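PDB 1R6V: fervidolysin from Fervidobacterium pennivorans, which degrades keratin into peptides as a subtilisin-like serine protease, allowing the bacterium to grow on native feathers. Local coordinates for residues Val292-Asn297 with Gln378-Ala383; Val340-Val345 with Ala384-Gly389; Gly201-Gly206 with Ile347-Pro352; Ile156-Val161 with Ala261-His266. The protein carries 1 engineered substitution. All coordinates share one frame; numbering follows the deposited sequence.

Interaction 1 of 4, residues Val292-Asn297 with Gln378-Ala383; sequences VVSAGN and QGTSMA
Thr380 OG1 gives a weak hydrogen bond to Gly296 O at 3.4 Å, the single polar bond linking residues 292-297 with 378-383. The rest of the contact is steric and centres on the methyl of the same threonine. With chi1 at -50°, OG1 lies beside the threonine's own backbone N, while CG2 stands anti to that N and is driven against the strand end. There CG2 meets Ser294 CB at 3.4 Å, tighter than normal carbon packing, and lies 3.2 Å from Ala295 N; Ala295 CB borders it more loosely at 4.1 Å. Ala295 O, 3.6 Å from Thr380 CB, is buried and finds no polar partner in the model. The contact joins the end of strand 290-294 to the start of helix 380-397, where the Gly-Thr-Ser-Met-Ala motif of subtilases carries the nucleophile, here inferred to be Ser381. In subtilisins the asparagine that follows the equivalent Ala-Gly pair lines the oxyanion hole; Asn297 probably has the corresponding place, although its side chain is not modelled beyond CB. An alanine in place of Thr380 would probably leave Gly296 O without its weak donor and open a gap against Ser294 CB and Ala295 N.

Interaction 2 of 4, residues Val340-Val345 with Ala384-Gly389; sequences VGAPGV and APHVTG
Strand 340-343 and helix 384-389 run at 105° to each other, their axes approaching to 7.2 Å, and the backbones come nearest at Ala342 and His386, with CA atoms 6.4 Å apart. The helix is kinked here, since the N atoms of Pro385 and His386 make no bond to the preceding turn. His386 has CG beside its backbone N and anti to its carbonyl carbon (chi1 -75°), which brings the imidazole to Pro343. Pro343 CG sits over the ring centre, 3.3 Å from the centroid and 10° off the normal, a CH-pi contact made over the face. The carbonyl of the same proline approaches another part of the ring, Pro343 O lying 3.2 Å from His386 CD2. Nearer the backbone, Ala342 CB packs on His386 CB at 3.8 Å. From the next residue, Val387 CG2 touches Val340 CG2 at 3.9 Å and Ala342 CB at 4.0 Å. The helix thereby covers strand 338-343, which pairs with strand 314-322 in the central sheet of the subtilase catalytic domain. Because no hydrogen bond crosses between the segments, their cohesion rests on close apolar packing and on the Pro343 CG methylene set over the imidazole face.

Interaction 3 of 4, residues Gly201-Gly206 with Ile347-Pro352; sequences GTHVAG and ILSTVP
His203 meets strand 347-350 from its backbone outward, starting with a CA-H...O contact in which His203 CA lies 2.9 Å from Thr350 O. His203 CB stays near that oxygen, at 3.6 Å. CG is anti to the backbone N (chi1 -161°), which brings the imidazole to Ser349, whose CB stands over the ring centre, 3.3 Å from the centroid and 8° off the normal, a CH-pi contact. That carbon lies near both His203 CG and ND1. At the ring edge CD2 faces Val351 CG1 at 3.9 Å. CE1 touches Ile347 CG2 at 4.0 Å. The tip, NE2, lies near Ile347 O and is hydrogen-bonded to Asp375 O on the adjoining strand, while Tyr377 stacks with the ring. A leucine in place of His203 would probably leave Asp375 O without its partner and deprive Ser349 CB and Tyr377 of an aromatic face. Two hydroxyls grip the helix carbonyls. Ser349 OG donates to His203 O at 2.8 Å, in the carbonyl plane on a lone pair; Thr350 OG1 donates to Thr202 O at 2.8 Å from above its plane. Thr202 O also receives Gly206 N, its usual helical donor, from the opposite face. A CB on Gly206 would clash with both hydroxyls, so the close approach depends on that glycine. Ser349 and Thr350 lie close to Ile217 and Asp171, respectively, which bind the calcium ion. Helix 200-209 is the subtilase helix that starts at the inferred charge-relay position, occupied here by the engineered Ala200.

Interaction 4 of 4, residues Ile156-Val161 with Ala261-His266; sequences IIVAVV and AKVMNH
Two neighbouring strands of the central parallel sheet of the subtilase catalytic domain meet here, Ile157-Val161 alongside Val263-His266, with axes 4.7 Å apart and inclined by 21°. Their bonds follow the parallel pattern, in which one residue bonds two residues across. Ala159 N donates to Val263 O and Ala159 O accepts from Asn265 N, each at 2.9 Å. Ile157 O takes Lys262 N at 2.9 Å before the ladder, and Val161 N reaches Asn265 O at 3.2 Å beyond it. On the face holding Val158, Val160, Val263 and Asn265, Val158 CG2 and Val263 CG1 lie side by side at 3.6 Å; helices 200-209 and 380-397 cover this face, and Asn265 ND2 is hydrogen-bonded to Thr388 OG1 of the latter. On the other face Ala159 CB touches Met264 CG at 3.8 Å, and the methionine, extended beyond CG, packs on Ile253 and Ala256 of helix 246-258. Val161 CB packs obliquely on the His266 ring, 3.7 Å from ND1, which is itself hydrogen-bonded to Trp268 NE1. A parallel sheet with helices on both faces is the alpha/beta/alpha layering of the subtilisin fold; here strand 157-162 ends at Asp162, inferred to belong to the charge relay.

From the N terminus, residues 156-161 open interaction 4, which closes at 261-266 after a loop taking in helices 200-209 and 246-258. Interaction 3 opens within that loop, at 201-206, and closes later at 347-352, so the two cross. Interaction 1 begins at 292-297 and interaction 2 at 340-345; both end on helix 380-397, at 378-383 and 384-389, crossing each other and interaction 3. Interactions 1 and 2 follow interaction 4 in series. The central helix joins them: it meets the sheet in interactions 1 and 2, Met382 packs against Ile347 and His203 of interaction 3, and strands 263-269 and 290-294 are neighbours, linking interactions 4 and 1.

Interaction 1 of 4, residues Val292-Asn297 with Gln378-Ala383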
loop_
_atom_site.group_PDB
_atom_site.type_symbol
_atom_site.label_atom_id
_atom_site.label_comp_id
_atom_site.label_asym_id
_atom_site.label_seq_id
_atom_site.Cartn_x
_atom_site.Cartn_y
_atom_site.Cartn_z
ATOM N N VAL A 292 -6.536 0.634 12.079
ATOM C CA VAL A 292 -7.955 0.544 11.709
ATOM C C VAL A 292 -8.143 1.425 10.473
ATOM O O VAL A 292 -7.759 2.601 10.479
ATOM C CB VAL A 292 -8.853 1.052 12.873
ATOM C CG1 VAL A 292 -10.332 0.972 12.475
ATOM C CG2 VAL A 292 -8.601 0.183 14.140
ATOM N N VAL A 293 -8.705 0.854 9.417
ATOM C CA VAL A 293 -8.903 1.600 8.169
ATOM C C VAL A 293 -10.324 1.422 7.688
ATOM O O VAL A 293 -10.858 0.304 7.666
ATOM C CB VAL A 293 -7.958 1.093 7.061
ATOM C CG1 VAL A 293 -8.109 1.947 5.794
ATOM C CG2 VAL A 293 -6.534 1.109 7.566
ATOM N N SER A 294 -10.948 2.517 7.281
ATOM C CA SER A 294 -12.312 2.388 6.805
ATOM C C SER A 294 -12.328 1.707 5.429
ATOM O O SER A 294 -11.398 1.856 4.621
ATOM C CB SER A 294 -12.960 3.767 6.710
ATOM O OG SER A 294 -12.387 4.441 5.616
ATOM N N ALA A 295 -13.378 0.928 5.184
ATOM C CA ALA A 295 -13.571 0.257 3.895
ATOM C C ALA A 295 -13.863 1.369 2.878
ATOM O O ALA A 295 -14.159 2.494 3.264
ATOM C CB ALA A 295 -14.772 -0.694 3.972
ATOM N N GLY A 296 -13.784 1.050 1.592
ATOM C CA GLY A 296 -14.040 2.038 0.553
ATOM C C GLY A 296 -15.258 2.934 0.725
ATOM O O GLY A 296 -16.146 2.666 1.543
ATOM N N ASN A 297 -15.299 4.005 -0.070
ATOM C CA ASN A 297 -16.385 4.987 -0.028
ATOM C C ASN A 297 -17.573 4.651 -0.923
ATOM O O ASN A 297 -18.697 5.082 -0.656
ATOM C CB ASN A 297 -15.848 6.366 -0.395
ATOM N N GLN A 378 -22.549 10.570 8.345
ATOM C CA GLN A 378 -22.732 9.203 7.901
ATOM C C GLN A 378 -21.534 8.868 7.023
ATOM O O GLN A 378 -20.954 9.751 6.391
ATOM C CB GLN A 378 -24.032 9.095 7.108
ATOM C CG GLN A 378 -24.137 7.922 6.186
ATOM C CD GLN A 378 -25.147 8.193 5.071
ATOM O OE1 GLN A 378 -26.323 8.415 5.333
ATOM N NE2 GLN A 378 -24.683 8.183 3.824
ATOM N N GLY A 379 -21.142 7.601 7.012
ATOM C CA GLY A 379 -20.036 7.194 6.175
ATOM C C GLY A 379 -19.177 6.151 6.849
ATOM O O GLY A 379 -19.267 5.947 8.062
ATOM N N THR A 380 -18.348 5.484 6.059
ATOM C CA THR A 380 -17.469 4.482 6.629
ATOM C C THR A 380 -16.478 5.189 7.562
ATOM O O THR A 380 -15.942 4.584 8.494
ATOM C CB THR A 380 -16.726 3.709 5.525
ATOM O OG1 THR A 380 -17.675 3.250 4.548
ATOM C CG2 THR A 380 -16.049 2.503 6.116
ATOM N N SER A 381 -16.266 6.486 7.348
ATOM C CA SER A 381 -15.337 7.218 8.210
ATOM C C SER A 381 -15.958 7.445 9.597
ATOM O O SER A 381 -15.270 7.806 10.560
ATOM C CB SER A 381 -14.942 8.557 7.573
ATOM O OG SER A 381 -16.028 9.461 7.544
ATOM N N MET A 382 -17.270 7.244 9.696
ATOM C CA MET A 382 -17.957 7.389 10.973
ATOM C C MET A 382 -17.971 6.028 11.692
ATOM O O MET A 382 -18.123 5.954 12.912
ATOM C CB MET A 382 -19.397 7.889 10.758
ATOM C CG MET A 382 -19.546 9.407 10.793
ATOM S SD MET A 382 -18.449 10.211 9.573
ATOM C CE MET A 382 -18.726 9.136 8.185
ATOM N N ALA A 383 -17.810 4.957 10.925
ATOM C CA ALA A 383 -17.810 3.608 11.497
ATOM C C ALA A 383 -16.444 3.251 12.079
ATOM O O ALA A 383 -16.334 2.728 13.192
ATOM C CB ALA A 383 -18.188 2.585 10.412
#

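Interaction 2 of 4, residues Val340-Val345 with Ala384-Gly389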
loop_
_atom_site.group_PDB
_atom_site.type_symbol
_atom_site.label_atom_id
_atom_site.label_comp_id
_atom_site.label_asym_id
_atom_site.label_seq_id
_atom_site.Cartn_x
_atom_site.Cartn_y
_atom_site.Cartn_z
ATOM N N VAL A 340 -15.013 -6.231 10.325
ATOM C CA VAL A 340 -16.268 -6.020 11.038
ATOM C C VAL A 340 -16.935 -4.719 10.579
ATOM O O VAL A 340 -16.334 -3.907 9.870
ATOM C CB VAL A 340 -16.056 -5.897 12.579
ATOM C CG1 VAL A 340 -15.426 -7.181 13.138
ATOM C CG2 VAL A 340 -15.168 -4.685 12.897
ATOM N N GLY A 341 -18.189 -4.551 10.980
ATOM C CA GLY A 341 -18.897 -3.327 10.662
ATOM C C GLY A 341 -19.187 -2.621 11.977
ATOM O O GLY A 341 -19.126 -3.226 13.057
ATOM N N ALA A 342 -19.491 -1.332 11.907
ATOM C CA ALA A 342 -19.811 -0.576 13.113
ATOM C C ALA A 342 -20.783 0.518 12.715
ATOM O O ALA A 342 -20.920 0.815 11.531
ATOM C CB ALA A 342 -18.530 0.052 13.737
ATOM N N PRO A 343 -21.450 1.141 13.702
ATOM C CA PRO A 343 -22.413 2.220 13.423
ATOM C C PRO A 343 -21.767 3.289 12.549
ATOM O O PRO A 343 -20.698 3.790 12.879
ATOM C CB PRO A 343 -22.799 2.723 14.823
ATOM C CG PRO A 343 -21.719 2.206 15.723
ATOM C CD PRO A 343 -21.345 0.883 15.148
ATOM N N GLY A 344 -22.415 3.627 11.433
ATOM C CA GLY A 344 -21.846 4.604 10.521
ATOM C C GLY A 344 -22.878 5.492 9.846
ATOM O O GLY A 344 -22.622 6.060 8.779
ATOM N N VAL A 345 -24.044 5.602 10.461
ATOM C CA VAL A 345 -25.108 6.451 9.925
ATOM C C VAL A 345 -25.709 7.209 11.105
ATOM O O VAL A 345 -25.897 6.641 12.168
ATOM C CB VAL A 345 -26.187 5.596 9.192
ATOM C CG1 VAL A 345 -27.232 6.501 8.578
ATOM C CG2 VAL A 345 -25.537 4.754 8.097
ATOM N N ALA A 384 -15.395 3.532 11.322
ATOM C CA ALA A 384 -14.052 3.197 11.788
ATOM C C ALA A 384 -13.716 3.700 13.197
ATOM O O ALA A 384 -13.127 2.970 13.986
ATOM C CB ALA A 384 -12.993 3.691 10.763
ATOM N N PRO A 385 -14.057 4.957 13.530
ATOM C CA PRO A 385 -13.739 5.438 14.876
ATOM C C PRO A 385 -14.394 4.624 15.987
ATOM O O PRO A 385 -13.876 4.569 17.104
ATOM C CB PRO A 385 -14.209 6.896 14.869
ATOM C CG PRO A 385 -15.077 7.014 13.658
ATOM C CD PRO A 385 -14.502 6.067 12.664
ATOM N N HIS A 386 -15.526 3.993 15.701
ATOM C CA HIS A 386 -16.147 3.173 16.743
ATOM C C HIS A 386 -15.228 1.992 17.009
ATOM O O HIS A 386 -15.037 1.595 18.160
ATOM C CB HIS A 386 -17.512 2.660 16.302
ATOM C CG HIS A 386 -18.580 3.706 16.315
ATOM N ND1 HIS A 386 -19.399 3.931 17.407
ATOM C CD2 HIS A 386 -18.936 4.626 15.389
ATOM C CE1 HIS A 386 -20.205 4.944 17.148
ATOM N NE2 HIS A 386 -19.941 5.386 15.927
ATOM N N VAL A 387 -14.675 1.414 15.944
ATOM C CA VAL A 387 -13.775 0.277 16.103
ATOM C C VAL A 387 -12.461 0.728 16.746
ATOM O O VAL A 387 -11.926 0.046 17.614
ATOM C CB VAL A 387 -13.493 -0.414 14.750
ATOM C CG1 VAL A 387 -12.390 -1.472 14.914
ATOM C CG2 VAL A 387 -14.765 -1.088 14.250
ATOM N N THR A 388 -11.937 1.875 16.334
ATOM C CA THR A 388 -10.699 2.354 16.946
ATOM C C THR A 388 -10.916 2.538 18.450
ATOM O O THR A 388 -10.040 2.223 19.270
ATOM C CB THR A 388 -10.237 3.678 16.279
ATOM O OG1 THR A 388 -9.875 3.400 14.921
ATOM C CG2 THR A 388 -9.022 4.264 16.977
ATOM N N GLY A 389 -12.098 3.027 18.818
ATOM C CA GLY A 389 -12.421 3.208 20.226
ATOM C C GLY A 389 -12.503 1.872 20.961
ATOM O O GLY A 389 -12.041 1.732 22.095
#

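Interaction 3 of 4, residues Gly201-Gly206 with Ile347-Pro352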
loop_
_atom_site.group_PDB
_atom_site.type_symbol
_atom_site.label_atom_id
_atom_site.label_comp_id
_atom_site.label_asym_id
_atom_site.label_seq_id
_atom_site.Cartn_x
_atom_site.Cartn_y
_atom_site.Cartn_z
ATOM N N GLY A 201 -11.563 15.019 11.104
ATOM C CA GLY A 201 -10.756 14.539 12.227
ATOM C C GLY A 201 -11.333 14.826 13.604
ATOM O O GLY A 201 -11.193 14.045 14.549
ATOM N N THR A 202 -11.983 15.975 13.742
ATOM C CA THR A 202 -12.587 16.336 15.028
ATOM C C THR A 202 -13.793 15.449 15.323
ATOM O O THR A 202 -14.021 15.054 16.467
ATOM C CB THR A 202 -13.055 17.795 15.017
ATOM O OG1 THR A 202 -11.933 18.637 14.737
ATOM C CG2 THR A 202 -13.640 18.197 16.364
ATOM N N HIS A 203 -14.572 15.154 14.284
ATOM C CA HIS A 203 -15.739 14.285 14.438
ATOM C C HIS A 203 -15.221 12.901 14.870
ATOM O O HIS A 203 -15.751 12.274 15.789
ATOM C CB HIS A 203 -16.513 14.232 13.111
ATOM C CG HIS A 203 -17.924 13.756 13.248
ATOM N ND1 HIS A 203 -18.265 12.421 13.217
ATOM C CD2 HIS A 203 -19.084 14.437 13.432
ATOM C CE1 HIS A 203 -19.570 12.298 13.376
ATOM N NE2 HIS A 203 -20.093 13.508 13.508
ATOM N N VAL A 204 -14.160 12.448 14.216
ATOM C CA VAL A 204 -13.522 11.172 14.539
ATOM C C VAL A 204 -13.058 11.161 15.996
ATOM O O VAL A 204 -13.329 10.216 16.745
ATOM C CB VAL A 204 -12.280 10.953 13.639
ATOM C CG1 VAL A 204 -11.467 9.748 14.130
ATOM C CG2 VAL A 204 -12.722 10.763 12.186
ATOM N N ALA A 205 -12.345 12.209 16.387
ATOM C CA ALA A 205 -11.829 12.325 17.743
ATOM C C ALA A 205 -12.934 12.234 18.800
ATOM O O ALA A 205 -12.765 11.573 19.816
ATOM C CB ALA A 205 -11.053 13.643 17.902
ATOM N N GLY A 206 -14.066 12.894 18.562
ATOM C CA GLY A 206 -15.152 12.840 19.531
ATOM C C GLY A 206 -15.765 11.449 19.667
ATOM O O GLY A 206 -16.098 11.027 20.761
ATOM N N ILE A 347 -24.399 9.540 13.090
ATOM C CA ILE A 347 -23.453 9.552 14.193
ATOM C C ILE A 347 -23.198 10.994 14.628
ATOM O O ILE A 347 -22.575 11.783 13.898
ATOM C CB ILE A 347 -22.103 8.922 13.789
ATOM C CG1 ILE A 347 -22.312 7.491 13.272
ATOM C CG2 ILE A 347 -21.137 8.954 14.984
ATOM C CD1 ILE A 347 -23.051 6.563 14.237
ATOM N N LEU A 348 -23.659 11.310 15.834
ATOM C CA LEU A 348 -23.511 12.626 16.421
ATOM C C LEU A 348 -22.139 12.744 17.079
ATOM O O LEU A 348 -21.773 11.899 17.883
ATOM C CB LEU A 348 -24.600 12.849 17.478
ATOM C CG LEU A 348 -24.517 14.196 18.205
ATOM C CD1 LEU A 348 -24.685 15.328 17.180
ATOM C CD2 LEU A 348 -25.622 14.281 19.280
ATOM N N SER A 349 -21.390 13.783 16.714
ATOM C CA SER A 349 -20.076 14.007 17.305
ATOM C C SER A 349 -19.640 15.461 17.203
ATOM O O SER A 349 -20.342 16.310 16.645
ATOM C CB SER A 349 -19.026 13.119 16.654
ATOM O OG SER A 349 -17.825 13.141 17.443
ATOM N N THR A 350 -18.463 15.720 17.758
ATOM C CA THR A 350 -17.847 17.036 17.789
ATOM C C THR A 350 -17.344 17.517 16.424
ATOM O O THR A 350 -16.798 16.733 15.653
ATOM C CB THR A 350 -16.634 17.014 18.754
ATOM O OG1 THR A 350 -15.832 15.853 18.480
ATOM C CG2 THR A 350 -17.088 16.935 20.202
ATOM N N VAL A 351 -17.569 18.793 16.104
ATOM C CA VAL A 351 -17.019 19.356 14.873
ATOM C C VAL A 351 -16.366 20.666 15.300
ATOM O O VAL A 351 -16.694 21.217 16.357
ATOM C CB VAL A 351 -18.073 19.609 13.734
ATOM C CG1 VAL A 351 -18.685 18.281 13.288
ATOM C CG2 VAL A 351 -19.144 20.608 14.173
ATOM N N PRO A 352 -15.410 21.165 14.510
ATOM C CA PRO A 352 -14.743 22.420 14.878
ATOM C C PRO A 352 -15.731 23.569 15.029
ATOM O O PRO A 352 -16.734 23.627 14.323
ATOM C CB PRO A 352 -13.758 22.640 13.731
ATOM C CG PRO A 352 -14.363 21.867 12.593
ATOM C CD PRO A 352 -14.872 20.633 13.249
#

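Interaction 4 of 4, residues Ile156-Val161 with Ala261-His266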
loop_
_atom_site.group_PDB
_atom_site.type_symbol
_atom_site.label_atom_id
_atom_site.label_comp_id
_atom_site.label_asym_id
_atom_site.label_seq_id
_atom_site.Cartn_x
_atom_site.Cartn_y
_atom_site.Cartn_z
ATOM N N ILE A 156 -4.105 4.737 26.873
ATOM C CA ILE A 156 -3.936 4.343 25.479
ATOM C C ILE A 156 -3.928 5.589 24.604
ATOM O O ILE A 156 -4.800 6.443 24.735
ATOM C CB ILE A 156 -5.082 3.384 25.014
ATOM C CG1 ILE A 156 -5.116 2.125 25.887
ATOM C CG2 ILE A 156 -4.870 2.997 23.540
ATOM C CD1 ILE A 156 -3.774 1.376 25.991
ATOM N N ILE A 157 -2.922 5.703 23.737
ATOM C CA ILE A 157 -2.813 6.845 22.827
ATOM C C ILE A 157 -3.335 6.409 21.455
ATOM O O ILE A 157 -2.874 5.426 20.889
ATOM C CB ILE A 157 -1.338 7.313 22.680
ATOM C CG1 ILE A 157 -0.868 7.944 23.994
ATOM C CG2 ILE A 157 -1.206 8.348 21.552
ATOM C CD1 ILE A 157 0.634 8.209 24.037
ATOM N N VAL A 158 -4.309 7.153 20.934
ATOM C CA VAL A 158 -4.904 6.852 19.631
ATOM C C VAL A 158 -4.516 7.931 18.627
ATOM O O VAL A 158 -4.804 9.117 18.859
ATOM C CB VAL A 158 -6.450 6.886 19.716
ATOM C CG1 VAL A 158 -7.065 6.679 18.340
ATOM C CG2 VAL A 158 -6.945 5.841 20.703
ATOM N N ALA A 159 -3.889 7.538 17.525
ATOM C CA ALA A 159 -3.527 8.519 16.508
ATOM C C ALA A 159 -4.667 8.658 15.526
ATOM O O ALA A 159 -5.138 7.672 14.957
ATOM C CB ALA A 159 -2.260 8.112 15.770
ATOM N N VAL A 160 -5.121 9.895 15.352
ATOM C CA VAL A 160 -6.188 10.182 14.397
ATOM C C VAL A 160 -5.435 10.777 13.194
ATOM O O VAL A 160 -5.021 11.933 13.210
ATOM C CB VAL A 160 -7.229 11.163 15.008
ATOM C CG1 VAL A 160 -8.140 11.739 13.905
ATOM C CG2 VAL A 160 -8.093 10.409 16.036
ATOM N N VAL A 161 -5.269 9.953 12.167
ATOM C CA VAL A 161 -4.521 10.282 10.943
ATOM C C VAL A 161 -5.589 10.774 9.996
ATOM O O VAL A 161 -6.261 10.001 9.327
ATOM C CB VAL A 161 -3.804 9.021 10.463
ATOM C CG1 VAL A 161 -2.854 9.369 9.310
ATOM C CG2 VAL A 161 -3.026 8.423 11.657
ATOM N N ALA A 261 1.702 5.929 20.060
ATOM C CA ALA A 261 0.342 5.557 19.655
ATOM C C ALA A 261 0.239 4.028 19.605
ATOM O O ALA A 261 1.148 3.366 19.106
ATOM C CB ALA A 261 0.013 6.153 18.270
ATOM N N LYS A 262 -0.845 3.458 20.140
ATOM C CA LYS A 262 -1.025 2.008 20.103
ATOM C C LYS A 262 -2.089 1.578 19.097
ATOM O O LYS A 262 -2.220 0.398 18.782
ATOM C CB LYS A 262 -1.354 1.461 21.496
ATOM C CG LYS A 262 -0.206 1.592 22.479
ATOM C CD LYS A 262 1.061 1.005 21.924
ATOM C CE LYS A 262 2.243 1.305 22.843
ATOM N NZ LYS A 262 3.521 0.844 22.230
ATOM N N VAL A 263 -2.868 2.538 18.609
ATOM C CA VAL A 263 -3.853 2.240 17.574
ATOM C C VAL A 263 -4.015 3.532 16.764
ATOM O O VAL A 263 -3.867 4.632 17.304
ATOM C CB VAL A 263 -5.224 1.764 18.171
ATOM C CG1 VAL A 263 -5.758 2.786 19.174
ATOM C CG2 VAL A 263 -6.227 1.532 17.043
ATOM N N MET A 264 -4.233 3.395 15.456
ATOM C CA MET A 264 -4.426 4.559 14.570
ATOM C C MET A 264 -5.710 4.390 13.787
ATOM O O MET A 264 -6.061 3.277 13.410
ATOM C CB MET A 264 -3.287 4.680 13.549
ATOM C CG MET A 264 -1.886 4.712 14.178
ATOM S SD MET A 264 -0.627 5.484 13.056
ATOM C CE MET A 264 0.905 4.772 13.777
ATOM N N ASN A 265 -6.382 5.506 13.519
ATOM C CA ASN A 265 -7.631 5.494 12.761
ATOM C C ASN A 265 -7.353 6.141 11.398
ATOM O O ASN A 265 -6.817 7.242 11.344
ATOM C CB ASN A 265 -8.708 6.280 13.518
ATOM C CG ASN A 265 -10.044 6.270 12.786
ATOM O OD1 ASN A 265 -10.320 7.138 11.940
ATOM N ND2 ASN A 265 -10.862 5.269 13.082
ATOM N N HIS A 266 -7.677 5.432 10.319
ATOM C CA HIS A 266 -7.462 5.917 8.943
ATOM C C HIS A 266 -8.727 5.833 8.096
ATOM O O HIS A 266 -9.340 4.767 8.020
ATOM C CB HIS A 266 -6.444 5.049 8.198
ATOM C CG HIS A 266 -5.100 4.971 8.848
ATOM N ND1 HIS A 266 -4.077 5.855 8.559
ATOM C CD2 HIS A 266 -4.614 4.109 9.771
ATOM C CE1 HIS A 266 -3.017 5.536 9.288
ATOM N NE2 HIS A 266 -3.318 4.480 10.029
#